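Local coordinates for protein translation initiation factor 6 (Methanocaldococcus jannaschii, PDB 1G61) that binds the 50S ribosomal subunit and prevents it from joining the 30S subunit to form the 70S initiation complex, at residues A[24-29]-A[38-43]; A[32-37]-A[48-53]; A[152-157]-A[161-166]. All blocks are in the same frame, centred on the assembly; numbering follows the deposited sequence.

Contact 1 (A[24-29]-A[38-43])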
ATOM      1  N   GLU A  24      -9.515  -5.439   4.395  1.00  7.89           N
ATOM      2  CA  GLU A  24      -9.917  -6.848   4.558  1.00  9.13           C
ATOM      3  C   GLU A  24      -8.775  -7.827   4.481  1.00  8.88           C
ATOM      4  O   GLU A  24      -8.806  -8.874   5.174  1.00 11.42           O
ATOM      5  CB  GLU A  24     -11.002  -7.225   3.539  1.00 14.02           C
ATOM      6  CG  GLU A  24     -12.288  -6.413   3.691  1.00 24.59           C
ATOM      7  CD  GLU A  24     -12.412  -5.031   3.068  1.00 31.61           C
ATOM      8  OE1 GLU A  24     -11.658  -4.611   2.109  1.00 25.61           O
ATOM      9  OE2 GLU A  24     -13.328  -4.245   3.512  1.00 24.80           O
ATOM     10  N   ILE A  25      -7.756  -7.536   3.671  1.00  8.90           N
ATOM     11  CA  ILE A  25      -6.668  -8.516   3.475  1.00  8.69           C
ATOM     12  C   ILE A  25      -5.316  -7.846   3.622  1.00  8.31           C
ATOM     13  O   ILE A  25      -5.177  -6.652   3.406  1.00  9.12           O
ATOM     14  CB  ILE A  25      -6.724  -9.177   2.075  1.00  8.92           C
ATOM     15  CG1 ILE A  25      -6.402  -8.251   0.887  1.00 12.40           C
ATOM     16  CG2 ILE A  25      -8.051  -9.922   1.920  1.00 12.04           C
ATOM     17  CD1 ILE A  25      -6.393  -8.955  -0.467  1.00 14.88           C
ATOM     18  N   THR A  26      -4.301  -8.620   3.952  1.00  8.07           N
ATOM     19  CA  THR A  26      -2.931  -8.214   3.946  1.00  7.74           C
ATOM     20  C   THR A  26      -2.088  -9.265   3.250  1.00  7.69           C
ATOM     21  O   THR A  26      -2.265 -10.436   3.559  1.00  9.19           O
ATOM     22  CB  THR A  26      -2.410  -8.026   5.395  1.00  8.49           C
ATOM     23  OG1 THR A  26      -3.304  -7.121   6.090  1.00  8.87           O
ATOM     24  CG2 THR A  26      -1.001  -7.471   5.349  1.00  9.59           C
ATOM     25  N   LEU A  27      -1.252  -8.837   2.315  1.00  7.98           N
ATOM     26  CA  LEU A  27      -0.341  -9.749   1.616  1.00  7.77           C
ATOM     27  C   LEU A  27       1.041  -9.569   2.212  1.00  7.87           C
ATOM     28  O   LEU A  27       1.489  -8.420   2.349  1.00  8.60           O
ATOM     29  CB  LEU A  27      -0.315  -9.501   0.104  1.00 10.33           C
ATOM     30  CG  LEU A  27      -1.667  -9.483  -0.631  1.00 13.35           C
ATOM     31  CD1 LEU A  27      -1.422  -9.548  -2.131  1.00 26.24           C
ATOM     32  CD2 LEU A  27      -2.587 -10.612  -0.282  1.00 14.17           C
ATOM     33  N   LEU A  28       1.681 -10.693   2.552  1.00  8.33           N
ATOM     34  CA  LEU A  28       2.917 -10.689   3.305  1.00  7.73           C
ATOM     35  C   LEU A  28       3.951 -11.605   2.680  1.00  8.22           C
ATOM     36  O   LEU A  28       3.600 -12.542   1.944  1.00  9.15           O
ATOM     37  CB  LEU A  28       2.681 -11.172   4.757  1.00  9.87           C
ATOM     38  CG  LEU A  28       1.780 -10.275   5.625  1.00  9.70           C
ATOM     39  CD1 LEU A  28       1.376 -10.968   6.901  1.00 11.59           C
ATOM     40  CD2 LEU A  28       2.506  -8.947   5.902  1.00 10.69           C
ATOM     41  N   PRO A  29       5.230 -11.399   2.943  1.00  8.37           N
ATOM     42  CA  PRO A  29       6.258 -12.312   2.380  1.00 10.64           C
ATOM     43  C   PRO A  29       6.205 -13.700   2.992  1.00 10.40           C
ATOM     44  O   PRO A  29       5.860 -13.824   4.160  1.00 11.67           O
ATOM     45  CB  PRO A  29       7.571 -11.624   2.735  1.00 15.11           C
ATOM     46  CG  PRO A  29       7.258 -10.523   3.634  1.00 14.13           C
ATOM     47  CD  PRO A  29       5.796 -10.328   3.750  1.00 10.15           C
ATOM     48  N   ASN A  38       0.671 -13.278  12.844  1.00 13.69           N
ATOM     49  CA  ASN A  38      -0.435 -13.029  13.765  1.00 15.70           C
ATOM     50  C   ASN A  38      -0.429 -11.597  14.298  1.00 15.84           C
ATOM     51  O   ASN A  38      -1.523 -11.026  14.452  1.00 14.94           O
ATOM     52  CB  ASN A  38      -0.412 -14.022  14.914  1.00 21.16           C
ATOM     53  CG  ASN A  38      -0.687 -15.464  14.501  1.00 27.80           C
ATOM     54  OD1 ASN A  38      -1.339 -15.771  13.477  1.00 32.81           O
ATOM     55  ND2 ASN A  38      -0.144 -16.368  15.330  1.00 32.77           N
ATOM     56  N   GLU A  39       0.741 -11.026  14.563  1.00 15.48           N
ATOM     57  CA  GLU A  39       0.826  -9.659  15.080  1.00 14.18           C
ATOM     58  C   GLU A  39       0.284  -8.695  14.037  1.00 13.57           C
ATOM     59  O   GLU A  39      -0.478  -7.756  14.356  1.00 13.94           O
ATOM     60  CB  GLU A  39       2.239  -9.215  15.465  1.00 17.78           C
ATOM     61  CG  GLU A  39       2.800  -9.820  16.739  1.00 24.69           C
ATOM     62  CD  GLU A  39       4.315  -9.861  16.804  1.00 29.37           C
ATOM     63  OE1 GLU A  39       4.972  -8.932  16.266  1.00 22.92           O
ATOM     64  OE2 GLU A  39       4.884 -10.813  17.404  1.00 32.99           O
ATOM     65  N   VAL A  40       0.625  -8.874  12.759  1.00 11.60           N
ATOM     66  CA  VAL A  40       0.098  -8.020  11.704  1.00 10.77           C
ATOM     67  C   VAL A  40      -1.409  -8.166  11.545  1.00 10.19           C
ATOM     68  O   VAL A  40      -2.182  -7.199  11.500  1.00 11.14           O
ATOM     69  CB  VAL A  40       0.883  -8.345  10.399  1.00  9.87           C
ATOM     70  CG1 VAL A  40       0.201  -7.628   9.242  1.00 10.50           C
ATOM     71  CG2 VAL A  40       2.352  -7.949  10.566  1.00 10.04           C
ATOM     72  N   SER A  41      -1.892  -9.402  11.546  1.00 11.37           N
ATOM     73  CA  SER A  41      -3.305  -9.685  11.431  1.00 13.32           C
ATOM     74  C   SER A  41      -4.071  -9.015  12.557  1.00 12.77           C
ATOM     75  O   SER A  41      -5.164  -8.464  12.351  1.00 13.56           O
ATOM     76  CB  SER A  41      -3.538 -11.212  11.438  1.00 16.46           C
ATOM     77  OG  SER A  41      -4.933 -11.379  11.329  1.00 23.00           O
ATOM     78  N   GLU A  42      -3.553  -9.038  13.766  1.00 12.55           N
ATOM     79  CA  GLU A  42      -4.264  -8.486  14.912  1.00 13.61           C
ATOM     80  C   GLU A  42      -4.338  -6.989  14.818  1.00 12.81           C
ATOM     81  O   GLU A  42      -5.340  -6.365  15.132  1.00 16.43           O
ATOM     82  CB  GLU A  42      -3.524  -8.893  16.204  1.00 17.69           C
ATOM     83  CG  GLU A  42      -4.077  -8.401  17.517  1.00 31.31           C
ATOM     84  CD  GLU A  42      -3.274  -8.867  18.729  1.00 42.03           C
ATOM     85  OE1 GLU A  42      -3.821  -9.034  19.840  1.00 43.44           O
ATOM     86  OE2 GLU A  42      -2.046  -9.081  18.552  1.00 60.63           O
ATOM     87  N   VAL A  43      -3.234  -6.316  14.444  1.00 11.21           N
ATOM     88  CA  VAL A  43      -3.301  -4.854  14.460  1.00 12.60           C
ATOM     89  C   VAL A  43      -4.064  -4.303  13.278  1.00 11.32           C
ATOM     90  O   VAL A  43      -4.774  -3.297  13.408  1.00 11.81           O
ATOM     91  CB  VAL A  43      -1.895  -4.263  14.580  1.00 13.59           C
ATOM     92  CG1 VAL A  43      -1.117  -4.441  13.303  1.00 15.68           C
ATOM     93  CG2 VAL A  43      -1.960  -2.775  14.906  1.00 17.05           C
TER
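Thr-26 and Leu-28, two alternate residues of strand 25-28, take hold of a single methyl of Val-40 on the inner side of helix 34-44. The meeting is small, about 96 Å² counted over both sides, and Val-40 supplies roughly half of it. Ile-25 turns to the other face of the sheet, against Leu-93. At Thr-26 the side chain divides its work: CG2 faces the helix and lies 4.1 Å from Val-40 CG1, while OG1 is hydrogen-bonded to the hydroxyls of Thr-46 and Thr-21. The torsion (chi1 -54°) makes this split possible, leaving CG2 opposite the backbone N and toward the helix, while OG1, beside that N, stays with the two threonine hydroxyls. Leu-27 again points to the far face and rests on Leu-49 of the neighbouring strand. Leu-28 returns to the helix side and spreads its fork round the same valine methyl, CD1 at 4.2 Å and CD2 at 4.3 Å from Val-40 CG1. Val-40 reaches between the two strand residues because its CG1 extends away from its own backbone N (chi1 171°). No hydrogen bond crosses between the segments, and the distances are those of ordinary van der Waals packing. Cys-48 of strand 47-50 completes the layer, touching Thr-26, Leu-28 and Ser-41. Thr-26, Leu-28 and Val-40 are all buried. Strand 25-28, helix 34-44 and the parallel strand 47-50 form a beta-alpha-beta crossover, the helix lying across the sheet face that carries Thr-26 and Leu-28, as in the alpha/beta architecture of the eIF-6 family.

Contact 2 (A[32-37]-A[48-53])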
ATOM      1  N   LEU A  32       8.071 -14.653   6.499  1.00 12.19           N
ATOM      2  CA  LEU A  32       7.670 -14.298   7.874  1.00 13.20           C
ATOM      3  C   LEU A  32       7.234 -15.512   8.671  1.00 12.79           C
ATOM      4  O   LEU A  32       6.619 -16.431   8.084  1.00 14.94           O
ATOM      5  CB  LEU A  32       6.492 -13.338   7.805  1.00 13.14           C
ATOM      6  CG  LEU A  32       6.788 -11.867   7.585  1.00 15.75           C
ATOM      7  CD1 LEU A  32       5.499 -11.080   7.948  1.00 18.14           C
ATOM      8  CD2 LEU A  32       8.000 -11.362   8.336  1.00 18.71           C
ATOM      9  N   ASP A  33       7.562 -15.528   9.970  1.00 15.03           N
ATOM     10  CA  ASP A  33       7.036 -16.615  10.821  1.00 21.32           C
ATOM     11  C   ASP A  33       5.610 -16.349  11.294  1.00 19.75           C
ATOM     12  O   ASP A  33       5.034 -15.269  11.100  1.00 17.76           O
ATOM     13  CB  ASP A  33       7.963 -16.870  12.008  1.00 29.96           C
ATOM     14  CG  ASP A  33       8.031 -15.789  13.047  1.00 33.16           C
ATOM     15  OD1 ASP A  33       9.057 -15.736  13.777  1.00 38.12           O
ATOM     16  OD2 ASP A  33       7.102 -14.975  13.214  1.00 41.65           O
ATOM     17  N   LYS A  34       5.004 -17.372  11.944  1.00 21.00           N
ATOM     18  CA  LYS A  34       3.597 -17.284  12.292  1.00 20.56           C
ATOM     19  C   LYS A  34       3.425 -16.226  13.357  1.00 17.11           C
ATOM     20  O   LYS A  34       2.417 -15.522  13.354  1.00 19.82           O
ATOM     21  CB  LYS A  34       3.011 -18.633  12.713  1.00 34.90           C
ATOM     22  CG  LYS A  34       1.648 -18.827  12.029  1.00 43.28           C
ATOM     23  CD  LYS A  34       1.866 -19.001  10.525  1.00 49.74           C
ATOM     24  CE  LYS A  34       1.962 -20.476  10.146  1.00 51.26           C
ATOM     25  NZ  LYS A  34       3.252 -20.833   9.480  1.00 48.72           N
ATOM     26  N   ASP A  35       4.384 -16.011  14.264  1.00 20.61           N
ATOM     27  CA  ASP A  35       4.122 -14.914  15.218  1.00 19.67           C
ATOM     28  C   ASP A  35       4.034 -13.570  14.537  1.00 20.13           C
ATOM     29  O   ASP A  35       3.177 -12.758  14.914  1.00 18.40           O
ATOM     30  CB  ASP A  35       5.218 -14.848  16.270  1.00 24.32           C
ATOM     31  CG  ASP A  35       5.139 -15.900  17.350  1.00 31.05           C
ATOM     32  OD1 ASP A  35       4.113 -16.612  17.490  1.00 35.56           O
ATOM     33  OD2 ASP A  35       6.162 -15.981  18.053  1.00 44.23           O
ATOM     34  N   ASP A  36       4.885 -13.307  13.557  1.00 17.77           N
ATOM     35  CA  ASP A  36       4.847 -12.005  12.908  1.00 16.62           C
ATOM     36  C   ASP A  36       3.523 -11.865  12.150  1.00 13.26           C
ATOM     37  O   ASP A  36       2.838 -10.831  12.166  1.00 15.07           O
ATOM     38  CB  ASP A  36       6.015 -11.892  11.967  1.00 21.78           C
ATOM     39  CG  ASP A  36       7.388 -11.706  12.587  1.00 31.02           C
ATOM     40  OD1 ASP A  36       7.499 -11.361  13.777  1.00 35.01           O
ATOM     41  OD2 ASP A  36       8.368 -11.900  11.833  1.00 48.20           O
ATOM     42  N   VAL A  37       3.117 -12.950  11.478  1.00 13.32           N
ATOM     43  CA  VAL A  37       1.857 -12.880  10.734  1.00 13.34           C
ATOM     44  C   VAL A  37       0.708 -12.582  11.677  1.00 11.95           C
ATOM     45  O   VAL A  37      -0.148 -11.734  11.390  1.00 14.39           O
ATOM     46  CB  VAL A  37       1.636 -14.174   9.949  1.00 13.28           C
ATOM     47  CG1 VAL A  37       0.255 -14.155   9.326  1.00 14.61           C
ATOM     48  CG2 VAL A  37       2.743 -14.354   8.889  1.00 14.99           C
ATOM     49  N   CYS A  48      -4.697 -12.595   6.379  1.00 10.02           N
ATOM     50  CA  CYS A  48      -3.350 -12.461   5.852  1.00  9.89           C
ATOM     51  C   CYS A  48      -3.022 -13.630   4.939  1.00  9.78           C
ATOM     52  O   CYS A  48      -3.277 -14.779   5.295  1.00 11.15           O
ATOM     53  CB  CYS A  48      -2.340 -12.418   6.986  1.00 11.02           C
ATOM     54  SG  CYS A  48      -2.367 -10.879   7.909  1.00 12.90           S
ATOM     55  N   LEU A  49      -2.464 -13.321   3.798  1.00  9.03           N
ATOM     56  CA  LEU A  49      -1.939 -14.326   2.877  1.00  8.91           C
ATOM     57  C   LEU A  49      -0.438 -14.132   2.699  1.00  8.39           C
ATOM     58  O   LEU A  49      -0.013 -13.002   2.353  1.00 10.75           O
ATOM     59  CB  LEU A  49      -2.593 -14.190   1.489  1.00 10.04           C
ATOM     60  CG  LEU A  49      -1.977 -15.094   0.415  1.00  8.95           C
ATOM     61  CD1 LEU A  49      -2.191 -16.575   0.745  1.00 10.99           C
ATOM     62  CD2 LEU A  49      -2.539 -14.757  -0.971  1.00 10.79           C
ATOM     63  N   GLN A  50       0.341 -15.190   2.903  1.00  9.11           N
ATOM     64  CA  GLN A  50       1.758 -15.159   2.554  1.00  9.87           C
ATOM     65  C   GLN A  50       1.909 -15.704   1.146  1.00  9.19           C
ATOM     66  O   GLN A  50       1.473 -16.811   0.849  1.00 11.19           O
ATOM     67  CB  GLN A  50       2.573 -16.028   3.526  1.00 10.09           C
ATOM     68  CG  GLN A  50       2.596 -15.368   4.923  1.00 10.04           C
ATOM     69  CD  GLN A  50       3.477 -16.147   5.885  1.00 10.94           C
ATOM     70  OE1 GLN A  50       4.712 -15.898   5.947  1.00 13.66           O
ATOM     71  NE2 GLN A  50       2.909 -17.073   6.612  1.00 11.72           N
ATOM     72  N   THR A  51       2.527 -14.918   0.249  1.00  9.27           N
ATOM     73  CA  THR A  51       2.680 -15.311  -1.143  1.00  9.44           C
ATOM     74  C   THR A  51       3.881 -14.594  -1.734  1.00  8.38           C
ATOM     75  O   THR A  51       4.242 -13.489  -1.331  1.00 10.61           O
ATOM     76  CB  THR A  51       1.393 -15.027  -1.940  1.00 10.64           C
ATOM     77  OG1 THR A  51       1.519 -15.599  -3.264  1.00 12.86           O
ATOM     78  CG2 THR A  51       1.115 -13.541  -2.147  1.00 12.49           C
ATOM     79  N   ASN A  52       4.505 -15.202  -2.742  1.00 10.05           N
ATOM     80  CA  ASN A  52       5.381 -14.506  -3.650  1.00  9.81           C
ATOM     81  C   ASN A  52       4.571 -13.814  -4.739  1.00 10.45           C
ATOM     82  O   ASN A  52       3.423 -14.218  -5.008  1.00 11.05           O
ATOM     83  CB  ASN A  52       6.321 -15.497  -4.355  1.00  9.95           C
ATOM     84  CG  ASN A  52       7.403 -16.110  -3.471  1.00  9.96           C
ATOM     85  OD1 ASN A  52       7.784 -15.562  -2.448  1.00  9.62           O
ATOM     86  ND2 ASN A  52       7.874 -17.268  -3.928  1.00 11.12           N
ATOM     87  N   ILE A  53       5.176 -12.832  -5.397  1.00 10.30           N
ATOM     88  CA  ILE A  53       4.662 -12.272  -6.659  1.00 11.19           C
ATOM     89  C   ILE A  53       5.840 -12.195  -7.654  1.00 10.45           C
ATOM     90  O   ILE A  53       6.826 -11.569  -7.303  1.00 13.72           O
ATOM     91  CB  ILE A  53       3.957 -10.916  -6.546  1.00 12.96           C
ATOM     92  CG1 ILE A  53       2.734 -11.039  -5.608  1.00 17.55           C
ATOM     93  CG2 ILE A  53       3.567 -10.365  -7.922  1.00 15.02           C
ATOM     94  CD1 ILE A  53       1.965  -9.756  -5.343  1.00 19.15           C
TER
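Cys-48 opens the contact by packing against Val-37 in the first part of helix 34-44: its CB lies 3.9 Å from Val-37 CG1. Leu-49, next along strand 47-50, turns to the opposite face and meets Arg-83 and Phe-87 of helix 78-90. Gln-50 comes back to the helix side and contributes the most surface. Val-37 bridges both strand residues with its two methyls, CG1 anti to the backbone N (chi1 173°) and reaching Cys-48, while CG2 sits over the flat of the Gln-50 amide, 3.6 Å from Gln-50 CD. The extended glutamine also brings its amide beside the backbone of Leu-32, just ahead of the helix, and near the aliphatic part of Lys-34. With an alanine in place of Gln-50, Val-37 CG2 is likely to lose the amide it rests on, and a gap would probably open beside the Leu-32 backbone. The helix start is fixed within its own segment: Asp-33 is the N-cap, and its OD2 accepts from Asp-36 N at 2.8 Å, with an N-H...O angle of 159°. Between strand and helix, then, the contact rests largely on van der Waals packing of Val-37 against Cys-48 and the face of the amide, close to the protein surface.

Contact 3 (A[152-157]-A[161-166])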
ATOM      1  N   SER A 152       5.426   4.680  -3.375  1.00  7.19           N
ATOM      2  CA  SER A 152       6.562   4.647  -2.461  1.00  7.36           C
ATOM      3  C   SER A 152       6.569   5.890  -1.569  1.00  6.31           C
ATOM      4  O   SER A 152       7.150   5.834  -0.491  1.00  7.35           O
ATOM      5  CB  SER A 152       7.882   4.623  -3.216  1.00  9.35           C
ATOM      6  OG  SER A 152       8.000   3.454  -4.035  1.00 10.62           O
ATOM      7  N   ASN A 153       5.962   6.992  -2.034  1.00  6.13           N
ATOM      8  CA  ASN A 153       6.154   8.265  -1.375  1.00  6.43           C
ATOM      9  C   ASN A 153       4.953   8.767  -0.600  1.00  6.69           C
ATOM     10  O   ASN A 153       4.923   9.925  -0.158  1.00  7.70           O
ATOM     11  CB  ASN A 153       6.665   9.282  -2.433  1.00  7.12           C
ATOM     12  CG  ASN A 153       8.122   8.968  -2.683  1.00  7.43           C
ATOM     13  OD1 ASN A 153       8.948   9.274  -1.813  1.00  8.43           O
ATOM     14  ND2 ASN A 153       8.427   8.376  -3.837  1.00  8.31           N
ATOM     15  N   ALA A 154       3.995   7.884  -0.330  1.00  6.93           N
ATOM     16  CA  ALA A 154       2.872   8.225   0.535  1.00  6.80           C
ATOM     17  C   ALA A 154       2.210   6.939   1.009  1.00  6.62           C
ATOM     18  O   ALA A 154       2.450   5.894   0.424  1.00  7.36           O
ATOM     19  CB  ALA A 154       1.844   9.092  -0.206  1.00  8.15           C
ATOM     20  N   VAL A 155       1.445   7.077   2.073  1.00  6.95           N
ATOM     21  CA  VAL A 155       0.601   6.046   2.639  1.00  6.66           C
ATOM     22  C   VAL A 155      -0.810   6.608   2.631  1.00  6.81           C
ATOM     23  O   VAL A 155      -1.031   7.766   3.039  1.00  8.42           O
ATOM     24  CB  VAL A 155       1.003   5.721   4.093  1.00  7.71           C
ATOM     25  CG1 VAL A 155       0.039   4.724   4.745  1.00 11.23           C
ATOM     26  CG2 VAL A 155       2.415   5.201   4.161  1.00 12.92           C
ATOM     27  N   VAL A 156      -1.776   5.813   2.181  1.00  6.70           N
ATOM     28  CA  VAL A 156      -3.155   6.273   2.166  1.00  7.03           C
ATOM     29  C   VAL A 156      -4.066   5.157   2.657  1.00  7.22           C
ATOM     30  O   VAL A 156      -3.841   3.981   2.361  1.00  8.23           O
ATOM     31  CB  VAL A 156      -3.610   6.826   0.799  1.00  7.03           C
ATOM     32  CG1 VAL A 156      -3.750   5.752  -0.266  1.00  8.83           C
ATOM     33  CG2 VAL A 156      -4.911   7.613   0.993  1.00  8.93           C
ATOM     34  N   THR A 157      -5.063   5.581   3.439  1.00  6.73           N
ATOM     35  CA  THR A 157      -6.088   4.673   3.922  1.00  7.50           C
ATOM     36  C   THR A 157      -7.434   5.364   3.682  1.00  6.14           C
ATOM     37  O   THR A 157      -7.479   6.518   3.173  1.00  6.80           O
ATOM     38  CB  THR A 157      -5.967   4.326   5.403  1.00  7.59           C
ATOM     39  OG1 THR A 157      -6.427   5.469   6.168  1.00  7.91           O
ATOM     40  CG2 THR A 157      -4.511   4.018   5.778  1.00  7.75           C
ATOM     41  N   CYS A 161      -3.976  10.130   5.267  1.00  8.10           N
ATOM     42  CA  CYS A 161      -2.912  10.049   4.269  1.00  7.91           C
ATOM     43  C   CYS A 161      -1.644  10.683   4.855  1.00  7.87           C
ATOM     44  O   CYS A 161      -1.740  11.782   5.425  1.00  8.73           O
ATOM     45  CB  CYS A 161      -3.386  10.791   3.005  1.00  8.88           C
ATOM     46  SG  CYS A 161      -2.143  10.926   1.707  1.00 10.01           S
ATOM     47  N   LEU A 162      -0.549   9.994   4.705  1.00  7.25           N
ATOM     48  CA  LEU A 162       0.764  10.530   5.085  1.00  7.42           C
ATOM     49  C   LEU A 162       1.643  10.665   3.847  1.00  6.10           C
ATOM     50  O   LEU A 162       1.785   9.669   3.125  1.00  7.55           O
ATOM     51  CB  LEU A 162       1.442   9.636   6.126  1.00  8.38           C
ATOM     52  CG  LEU A 162       2.873  10.016   6.522  1.00  9.36           C
ATOM     53  CD1 LEU A 162       2.836  11.211   7.490  1.00 10.72           C
ATOM     54  CD2 LEU A 162       3.605   8.823   7.134  1.00 11.97           C
ATOM     55  N   THR A 163       2.217  11.841   3.603  1.00  7.68           N
ATOM     56  CA  THR A 163       3.063  11.996   2.429  1.00  8.26           C
ATOM     57  C   THR A 163       4.521  12.249   2.795  1.00  7.75           C
ATOM     58  O   THR A 163       4.816  12.650   3.919  1.00  8.60           O
ATOM     59  CB  THR A 163       2.599  13.156   1.519  1.00  8.49           C
ATOM     60  OG1 THR A 163       2.916  14.409   2.156  1.00  8.91           O
ATOM     61  CG2 THR A 163       1.089  13.115   1.323  1.00 10.76           C
ATOM     62  N   HIS A 164       5.385  12.108   1.803  1.00  7.51           N
ATOM     63  CA  HIS A 164       6.717  12.674   1.761  1.00  7.97           C
ATOM     64  C   HIS A 164       6.724  14.080   2.355  1.00  7.35           C
ATOM     65  O   HIS A 164       5.806  14.886   2.108  1.00  8.29           O
ATOM     66  CB  HIS A 164       7.083  12.744   0.255  1.00  9.57           C
ATOM     67  CG  HIS A 164       8.497  13.121  -0.042  1.00  9.37           C
ATOM     68  ND1 HIS A 164       9.071  14.345   0.251  1.00  9.13           N
ATOM     69  CD2 HIS A 164       9.460  12.363  -0.626  1.00  9.56           C
ATOM     70  CE1 HIS A 164      10.346  14.314  -0.173  1.00  9.24           C
ATOM     71  NE2 HIS A 164      10.598  13.124  -0.706  1.00  9.37           N
ATOM     72  N   PRO A 165       7.765  14.390   3.130  1.00  8.91           N
ATOM     73  CA  PRO A 165       7.789  15.684   3.851  1.00  9.67           C
ATOM     74  C   PRO A 165       7.819  16.901   2.943  1.00  9.05           C
ATOM     75  O   PRO A 165       7.531  18.023   3.463  1.00 12.91           O
ATOM     76  CB  PRO A 165       9.060  15.571   4.711  1.00  9.74           C
ATOM     77  CG  PRO A 165       9.893  14.555   4.070  1.00 11.83           C
ATOM     78  CD  PRO A 165       8.968  13.571   3.395  1.00  9.35           C
ATOM     79  N   LEU A 166       8.157  16.809   1.664  1.00 10.46           N
ATOM     80  CA  LEU A 166       8.299  17.991   0.812  1.00 10.28           C
ATOM     81  C   LEU A 166       7.067  18.265  -0.017  1.00 10.15           C
ATOM     82  O   LEU A 166       7.085  19.095  -0.938  1.00 14.28           O
ATOM     83  CB  LEU A 166       9.541  17.891  -0.100  1.00 11.29           C
ATOM     84  CG  LEU A 166      10.862  17.884   0.686  1.00 11.72           C
ATOM     85  CD1 LEU A 166      12.042  17.823  -0.269  1.00 15.65           C
ATOM     86  CD2 LEU A 166      10.936  19.084   1.627  1.00 15.43           C
TER
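Val-155 and Leu-162 exchange two backbone hydrogen bonds in an antiparallel beta hairpin, strand 154-156 turning back as strand 160-163. Val-155 N gives to Leu-162 O at 2.8 Å in a nearly straight bond (167° at the hydrogen), and Leu-162 N returns one of equal length to Val-155 O. Beyond the paired strands, His-164 N donates to Asn-153 O at 3.0 Å and prolongs the pairing. The strand axes run almost exactly opposed, at 178°. Ala-154 with Thr-163 and Val-156 with Cys-161 make the flanking non-hydrogen-bonded pairs. These four side chains share one face, where Val-156 CG2 packs 4.1 Å from Cys-161 CB and helix 169-179 covers Val-156 and Thr-163. Val-155 and Leu-162 occupy the other face, against Ile-200 and helix 215-225. At the open end of the hairpin, Asn-153 and His-164 run alongside each other in the same direction, with amide and ring 49° apart. Each is held separately: Asn-153 ND2 bonds to Thr-149 O, and Leu-166 N donates in the ring plane to His-164 ND1 at 3.0 Å, which probably limits rotation of the imidazole. Asn-153 OD1 meets that ring at its edge, 3.3 Å from His-164 CD2.

Overall arrangement
From the N terminus, strand 25-28 comes first, and contact 1 closes the loop from it to the later turns of helix 34-44. Before that loop is complete, the start of the same helix opens contact 2, which closes when the chain reaches strand 47-50; the two therefore cross. Their centres lie 8 Å apart, and they tie one helix to two neighbouring parallel strands of one sheet. Contact 3 comes much later, in series, closing a short hairpin whose second strand lies beside strand 183-186 in a different sheet. It lies on the opposite side of the chain's centre, its own centre about 20 Å from that of contact 1 and 24 Å from that of contact 2.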